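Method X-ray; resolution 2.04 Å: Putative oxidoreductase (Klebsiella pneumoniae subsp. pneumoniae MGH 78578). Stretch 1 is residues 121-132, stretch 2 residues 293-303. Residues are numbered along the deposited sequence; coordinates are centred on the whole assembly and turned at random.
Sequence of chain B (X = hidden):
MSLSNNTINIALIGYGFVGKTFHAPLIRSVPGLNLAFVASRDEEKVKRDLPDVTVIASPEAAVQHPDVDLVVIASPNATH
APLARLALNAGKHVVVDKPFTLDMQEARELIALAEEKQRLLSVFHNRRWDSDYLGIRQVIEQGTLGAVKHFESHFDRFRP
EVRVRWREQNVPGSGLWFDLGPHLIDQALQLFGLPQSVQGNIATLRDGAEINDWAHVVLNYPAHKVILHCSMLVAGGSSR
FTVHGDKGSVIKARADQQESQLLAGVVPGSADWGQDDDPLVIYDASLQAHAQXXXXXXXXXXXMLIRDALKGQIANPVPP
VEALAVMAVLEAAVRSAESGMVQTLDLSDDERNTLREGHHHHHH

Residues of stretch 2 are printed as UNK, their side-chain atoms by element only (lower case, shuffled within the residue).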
# COMPACT_ATOMS: atom_id res chain seq x y z
N LEU B 121 1.54 35.68 2.23
CA LEU B 121 1.28 34.88 1.03
C LEU B 121 0.97 33.49 1.55
O LEU B 121 1.69 32.97 2.40
CB LEU B 121 2.52 34.81 0.13
CG LEU B 121 2.50 33.74 -0.98
CD1 LEU B 121 1.37 34.00 -1.95
CD2 LEU B 121 3.83 33.77 -1.71
N SER B 122 -0.10 32.88 1.05
CA SER B 122 -0.46 31.53 1.49
C SER B 122 -1.05 30.74 0.32
O SER B 122 -1.34 31.30 -0.73
CB SER B 122 -1.46 31.62 2.64
OG SER B 122 -1.68 30.34 3.21
N VAL B 123 -1.20 29.43 0.51
CA VAL B 123 -1.75 28.56 -0.51
C VAL B 123 -2.92 27.82 0.13
O VAL B 123 -2.84 27.44 1.30
CB VAL B 123 -0.69 27.56 -1.03
CG1 VAL B 123 -1.31 26.65 -2.09
CG2 VAL B 123 0.50 28.31 -1.60
N PHE B 124 -3.98 27.60 -0.64
CA PHE B 124 -5.19 26.97 -0.13
C PHE B 124 -5.11 25.47 0.17
O PHE B 124 -5.76 24.66 -0.48
CB PHE B 124 -6.36 27.25 -1.10
CG PHE B 124 -7.74 27.00 -0.52
CD1 PHE B 124 -8.15 27.63 0.67
CD2 PHE B 124 -8.65 26.19 -1.18
CE1 PHE B 124 -9.45 27.44 1.18
CE2 PHE B 124 -9.95 25.99 -0.68
CZ PHE B 124 -10.35 26.62 0.49
N HIS B 125 -4.28 25.10 1.15
CA HIS B 125 -4.18 23.71 1.58
C HIS B 125 -5.27 23.67 2.64
O HIS B 125 -5.03 23.88 3.83
CB HIS B 125 -2.81 23.42 2.17
CG HIS B 125 -1.75 23.20 1.13
ND1 HIS B 125 -1.83 22.17 0.21
CD2 HIS B 125 -0.60 23.85 0.86
CE1 HIS B 125 -0.76 22.19 -0.56
NE2 HIS B 125 0.01 23.20 -0.19
N ASN B 126 -6.48 23.41 2.17
CA ASN B 126 -7.68 23.42 2.98
C ASN B 126 -8.12 22.11 3.60
O ASN B 126 -9.24 22.01 4.09
CB ASN B 126 -8.82 23.97 2.12
CG ASN B 126 -9.21 23.01 1.01
OD1 ASN B 126 -8.35 22.38 0.38
ND2 ASN B 126 -10.50 22.89 0.75
N ARG B 127 -7.26 21.10 3.60
CA ARG B 127 -7.68 19.80 4.13
C ARG B 127 -7.13 19.46 5.52
O ARG B 127 -7.30 18.33 6.00
CB ARG B 127 -7.31 18.70 3.13
CG ARG B 127 -7.68 19.02 1.66
CD ARG B 127 -9.19 19.21 1.45
NE ARG B 127 -9.94 18.00 1.78
CZ ARG B 127 -10.11 16.96 0.97
NH1 ARG B 127 -9.58 16.97 -0.25
NH2 ARG B 127 -10.79 15.90 1.38
N ARG B 128 -6.50 20.43 6.17
CA ARG B 128 -5.92 20.23 7.50
C ARG B 128 -6.97 20.22 8.60
O ARG B 128 -6.67 19.95 9.76
CB ARG B 128 -4.90 21.33 7.79
CG ARG B 128 -3.77 21.40 6.78
CD ARG B 128 -2.81 22.54 7.08
NE ARG B 128 -1.67 22.50 6.17
CZ ARG B 128 -0.54 23.16 6.35
NH1 ARG B 128 -0.36 23.95 7.41
NH2 ARG B 128 0.44 23.04 5.45
N TRP B 129 -8.22 20.52 8.23
CA TRP B 129 -9.29 20.55 9.22
C TRP B 129 -10.43 19.59 8.89
O TRP B 129 -11.56 19.78 9.34
CB TRP B 129 -9.81 21.99 9.33
CG TRP B 129 -8.69 22.90 9.74
CD1 TRP B 129 -8.25 23.15 11.01
CD2 TRP B 129 -7.81 23.61 8.86
NE1 TRP B 129 -7.15 23.97 10.98
CE2 TRP B 129 -6.85 24.26 9.67
CE3 TRP B 129 -7.73 23.75 7.47
CZ2 TRP B 129 -5.83 25.05 9.14
CZ3 TRP B 129 -6.70 24.53 6.94
CH2 TRP B 129 -5.77 25.17 7.77
N ASP B 130 -10.12 18.56 8.11
CA ASP B 130 -11.09 17.54 7.72
C ASP B 130 -11.36 16.60 8.90
O ASP B 130 -10.46 16.29 9.68
CB ASP B 130 -10.56 16.74 6.54
CG ASP B 130 -10.67 17.49 5.22
OD1 ASP B 130 -10.98 18.70 5.25
OD2 ASP B 130 -10.46 16.87 4.15
N SER B 131 -12.61 16.16 9.01
CA SER B 131 -13.02 15.26 10.08
C SER B 131 -12.13 14.01 10.16
O SER B 131 -11.65 13.66 11.23
CB SER B 131 -14.50 14.86 9.92
OG SER B 131 -14.73 14.19 8.69
N ASP B 132 -11.91 13.35 9.02
CA ASP B 132 -11.07 12.15 9.02
C ASP B 132 -9.64 12.43 9.48
O ASP B 132 -9.12 11.72 10.34
CB ASP B 132 -11.05 11.47 7.64
CG ASP B 132 -10.92 12.45 6.49
OD1 ASP B 132 -10.35 13.55 6.67
OD2 ASP B 132 -11.38 12.10 5.38
N UNK B 293 -15.68 8.55 18.51
CA UNK B 293 -16.33 9.61 17.75
C UNK B 293 -15.31 10.44 16.98
O UNK B 293 -14.26 10.81 17.51
c UNK B 293 -17.15 10.51 18.68
N UNK B 294 -15.62 10.70 15.71
CA UNK B 294 -14.75 11.51 14.86
C UNK B 294 -15.10 12.98 15.06
O UNK B 294 -16.27 13.36 15.03
c UNK B 294 -13.96 11.94 12.50
o UNK B 294 -14.71 9.75 13.18
c UNK B 294 -14.94 11.15 13.37
N UNK B 295 -14.08 13.82 15.28
CA UNK B 295 -14.31 15.26 15.47
C UNK B 295 -14.88 15.92 14.23
O UNK B 295 -14.65 15.47 13.10
c UNK B 295 -12.93 15.78 15.85
c UNK B 295 -12.65 13.50 15.36
c UNK B 295 -12.00 14.84 15.13
N UNK B 296 -15.65 16.98 14.44
CA UNK B 296 -16.26 17.72 13.34
C UNK B 296 -15.15 18.35 12.53
O UNK B 296 -14.13 18.77 13.08
c UNK B 296 -17.19 18.82 13.87
n UNK B 296 -18.01 21.79 11.85
o UNK B 296 -18.13 21.56 14.08
c UNK B 296 -18.05 21.06 12.96
c UNK B 296 -17.99 19.53 12.77
N UNK B 297 -15.34 18.41 11.22
CA UNK B 297 -14.34 19.04 10.37
C UNK B 297 -14.82 20.43 9.97
O UNK B 297 -16.03 20.67 9.94
N UNK B 298 -13.90 21.35 9.70
CA UNK B 298 -14.29 22.70 9.28
C UNK B 298 -13.18 23.48 8.60
O UNK B 298 -12.36 24.12 9.26
c UNK B 298 -15.31 24.88 10.07
o UNK B 298 -15.58 25.09 8.86
o UNK B 298 -15.42 25.75 10.96
c UNK B 298 -14.83 23.49 10.47
N UNK B 299 -13.17 23.45 7.28
CA UNK B 299 -12.14 24.16 6.53
C UNK B 299 -12.25 25.69 6.65
O UNK B 299 -11.37 26.41 6.19
c UNK B 299 -13.41 24.03 4.28
c UNK B 299 -13.39 23.37 2.91
n UNK B 299 -14.18 22.31 2.76
c UNK B 299 -12.15 23.72 5.06
o UNK B 299 -12.66 23.79 2.02
N UNK B 300 -13.32 26.19 7.27
CA UNK B 300 -13.46 27.63 7.46
C UNK B 300 -12.28 28.07 8.33
O UNK B 300 -11.93 29.25 8.37
c UNK B 300 -17.12 29.33 10.15
c UNK B 300 -14.78 27.97 8.17
n UNK B 300 -17.22 30.55 10.66
n UNK B 300 -16.74 28.32 10.93
c UNK B 300 -17.32 27.82 8.20
n UNK B 300 -17.40 29.12 8.87
c UNK B 300 -16.04 27.68 7.37
N UNK B 301 -11.67 27.11 9.02
CA UNK B 301 -10.53 27.40 9.88
C UNK B 301 -9.40 28.04 9.07
O UNK B 301 -8.69 28.91 9.58
c UNK B 301 -10.79 26.64 12.93
n UNK B 301 -11.96 26.97 13.46
o UNK B 301 -9.72 27.08 13.35
c UNK B 301 -10.01 26.13 10.56
c UNK B 301 -10.83 25.65 11.76
N UNK B 302 -9.24 27.62 7.82
CA UNK B 302 -8.19 28.20 6.99
C UNK B 302 -8.36 29.73 6.94
O UNK B 302 -7.40 30.47 7.15
c UNK B 302 -7.52 29.40 3.86
c UNK B 302 -8.25 27.66 5.56
c UNK B 302 -7.21 28.29 4.66
c UNK B 302 -5.25 29.51 3.06
c UNK B 302 -5.90 27.80 4.63
c UNK B 302 -6.54 30.01 3.06
o UNK B 302 -4.26 30.11 2.31
c UNK B 302 -4.92 28.40 3.84
N UNK B 303 -9.57 30.19 6.65
CA UNK B 303 -9.83 31.62 6.56
C UNK B 303 -9.87 32.32 7.91
O UNK B 303 -9.49 33.49 8.03
c UNK B 303 -10.08 32.80 3.66
c UNK B 303 -9.84 32.77 2.28
c UNK B 303 -11.47 30.87 3.47
c UNK B 303 -10.41 31.78 1.50
c UNK B 303 -11.23 30.82 2.09
c UNK B 303 -10.90 31.85 4.27
o UNK B 303 -10.14 31.74 0.14
c UNK B 303 -11.12 31.87 5.77

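Position 293 carries one side-chain carbon and lies out of reach of stretch 1; a lone CB defines Ala293. At position 294, CB bears one oxygen and one carbon, the branching of Thr294. Its CG2 lies 3.1 Å from Ser131 O.

Position 295 has three carbons closing a ring onto the backbone N, which only proline does. The backbone of Pro295 makes the nearest approach: its O sits 3.2 Å from Ser131 CB and 3.4 Å from Ser131 CA, the latter a CA-H...O contact. At 296, there are three carbons, the third holding one oxygen and one nitrogen, an amide of glutamine length; the CA-to-CB bond of Gln296 points away from stretch 1.

Position 297 has no side-chain atoms and is Gly297. Its CA lies 3.1 Å from Trp129 O, and an ideal CB would fall 2.5 Å from Ser131 N, a clash, so the close backbone packing here leaves no room for one. Position 298 has two carbons, the second bearing two oxygens: a carboxylate, Asp298. Its OD1 accepts from the backbone N of residue 300 at 3.0 Å, a capping bond, while its own N donates to Trp129 O at 2.8 Å.

Position 299 again shows three carbons ending in one oxygen and one nitrogen, hence Gln299. Asn126 ND2 donates to Gln299 OE1 at 2.7 Å with an angle of 157°. At 300, three carbons, a nitrogen and a carbon with two further nitrogens form a guanidinium: Arg300, free of stretch 1, its NH1 2.9 Å from Asp298 OD2 in a salt bridge.

Position 301 is a third three-carbon amide, Gln301. Its CB stands 3.4 Å from the centroid of the Trp129 five-membered ring, 8° off the normal, a CH-pi contact. Positions 302 and 303 each have one carbon leading to a six-carbon ring bearing an oxygen, so both are tyrosine. Tyr302 OH donates to Ser122 OG at 2.7 Å; the Phe124 edge meets the Tyr302 face, centroids 5.2 Å apart and planes at 90°. Tyr303 CE2 lies 3.9 Å from Phe124 CE1.

The contact, burying 699 Å² in total, combines two modes. Around Gly297 the backbones approach closely, with Gly297 CA 4.0 Å from Ser131 CA, and the bond to Trp129 O fixes the loop. Beyond it, side chains dominate: Tyr302 packs against both Phe124, which lies over one ring face, and Trp129, whose CZ3 is 3.8 Å from Tyr302 CB, while its hydroxyl reaches the strand at Ser122.

Stretch 2 (293-303) ATPQGDQRQYY
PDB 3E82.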